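Local coordinates for 3-oxoacyl-[acyl-carrier-protein] synthase, mitochondrial (Arabidopsis thaliana, PDB 2IX4) that catalyses the condensation steps of mitochondrial fatty acid synthesis, adding two carbons from malonyl-ACP to a growing acyl chain, at residues 181-186 with 424-429. Sequence-based numbering, arbitrary orientation.
Sequences TGAHSI and ASLLFA
Ala183, His184 and Ile186 of helix 181-195 pack on Ala424 and Leu426 of strand 422-429, a helix-on-sheet contact in the core of the thiolase fold, whose layered architecture sandwiches buried helices between beta-sheets. The helix begins two residues after Cys179, the predicted nucleophile. The axes of the two segments pass 8.2 Å apart at 56°, and no hydrogen bond joins them; besides the apolar side chains, the His184 ring and one backbone carbonyl take part. Two small residues meet where the CA atoms of the segments come nearest: Ala183 CB lies 3.8 Å from Ala424 CB. Further along the strand, Leu426 spreads its two methyls on the helix. Leu426 CD1 lies 4.1 Å from Ala183 CB, and Leu426 CD2 rests 3.8 Å from the carbonyl oxygen Ala183 O. Ile186 crosses Leu426 at about a right angle and touches it through its branch methyl, Ile186 CG2 to Leu426 CD1 at 4.0 Å; CG2 stands anti to the backbone N, with CG1 beside that N (chi1 -76°). The His184 ring takes part in a CH-pi interaction: Ala424 CB sits over one face, 3.8 Å from the ring centroid and offset toward the rim. CG of His184 is anti to the carbonyl carbon (chi1 -71°), and the ring beyond it reaches the strand. Its ND1 is hydrogen-bonded to Tyr277 OH on strand 272-281, which tethers the ring, and Asn172 of the second subunit packs against His184, bringing the dimer partner to this spot. An alanine in place of His184 would probably leave Tyr277 OH without this partner and open a gap beside the methyl of Ala424. Of the ring atoms, NE2 approaches that methyl most closely, with His184 NE2 to Ala424 CB at 3.5 Å.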
# COMPACT_ATOMS: atom_id res chain seq x y z
N THR A 181 4.99 -7.11 -0.26
CA THR A 181 3.80 -6.57 0.38
C THR A 181 3.48 -7.24 1.72
O THR A 181 3.28 -6.56 2.73
CB THR A 181 2.58 -6.63 -0.57
OG1 THR A 181 2.74 -5.67 -1.62
CG2 THR A 181 1.27 -6.35 0.16
N GLY A 182 3.45 -8.57 1.73
CA GLY A 182 3.14 -9.34 2.94
C GLY A 182 4.17 -9.17 4.04
O GLY A 182 3.85 -9.26 5.22
N ALA A 183 5.42 -8.92 3.65
CA ALA A 183 6.50 -8.75 4.61
C ALA A 183 6.44 -7.38 5.28
O ALA A 183 6.47 -7.28 6.51
CB ALA A 183 7.86 -8.98 3.95
N HIS A 184 6.35 -6.32 4.47
CA HIS A 184 6.21 -4.96 4.98
C HIS A 184 4.95 -4.76 5.81
O HIS A 184 4.97 -4.02 6.79
CB HIS A 184 6.23 -3.94 3.84
CG HIS A 184 7.58 -3.78 3.20
ND1 HIS A 184 8.55 -2.94 3.71
CD2 HIS A 184 8.10 -4.32 2.08
CE1 HIS A 184 9.62 -2.99 2.93
NE2 HIS A 184 9.37 -3.82 1.93
N SER A 185 3.85 -5.43 5.44
CA SER A 185 2.61 -5.32 6.20
C SER A 185 2.79 -5.86 7.62
O SER A 185 2.34 -5.24 8.59
CB SER A 185 1.46 -6.04 5.49
OG SER A 185 0.96 -5.28 4.39
N ILE A 186 3.46 -7.00 7.72
CA ILE A 186 3.79 -7.62 9.01
C ILE A 186 4.78 -6.75 9.78
O ILE A 186 4.62 -6.51 10.98
CB ILE A 186 4.35 -9.06 8.81
CG1 ILE A 186 3.20 -10.03 8.49
CG2 ILE A 186 5.12 -9.54 10.05
CD1 ILE A 186 3.64 -11.36 7.88
N ALA A 424 12.56 -6.42 1.90
CA ALA A 424 12.30 -6.64 3.31
C ALA A 424 12.89 -7.97 3.75
O ALA A 424 12.96 -8.93 2.98
CB ALA A 424 10.80 -6.60 3.59
N SER A 425 13.33 -8.01 5.00
CA SER A 425 13.83 -9.23 5.61
C SER A 425 13.26 -9.33 7.02
O SER A 425 13.47 -8.44 7.84
CB SER A 425 15.35 -9.23 5.63
OG SER A 425 15.86 -10.55 5.73
N LEU A 426 12.50 -10.39 7.28
CA LEU A 426 11.90 -10.61 8.60
C LEU A 426 12.67 -11.68 9.35
O LEU A 426 12.92 -12.76 8.82
CB LEU A 426 10.43 -11.02 8.47
CG LEU A 426 9.43 -10.04 7.84
CD1 LEU A 426 8.08 -10.71 7.67
CD2 LEU A 426 9.31 -8.75 8.65
N LEU A 427 13.05 -11.37 10.59
CA LEU A 427 13.82 -12.31 11.41
C LEU A 427 13.06 -12.70 12.67
O LEU A 427 12.74 -11.85 13.51
CB LEU A 427 15.21 -11.74 11.74
CG LEU A 427 16.18 -12.57 12.59
CD1 LEU A 427 16.36 -13.99 12.04
CD2 LEU A 427 17.53 -11.88 12.69
N PHE A 428 12.79 -13.99 12.79
CA PHE A 428 12.07 -14.56 13.93
C PHE A 428 13.01 -15.38 14.80
O PHE A 428 14.02 -15.88 14.32
CB PHE A 428 10.91 -15.44 13.45
CG PHE A 428 9.89 -14.72 12.62
CD1 PHE A 428 10.06 -14.59 11.24
CD2 PHE A 428 8.76 -14.17 13.21
CE1 PHE A 428 9.12 -13.92 10.47
CE2 PHE A 428 7.81 -13.51 12.45
CZ PHE A 428 7.99 -13.38 11.08
N ALA A 429 12.66 -15.50 16.07
CA ALA A 429 13.43 -16.31 17.01
C ALA A 429 12.50 -16.96 18.03
O ALA A 429 11.44 -16.41 18.32
CB ALA A 429 14.48 -15.47 17.72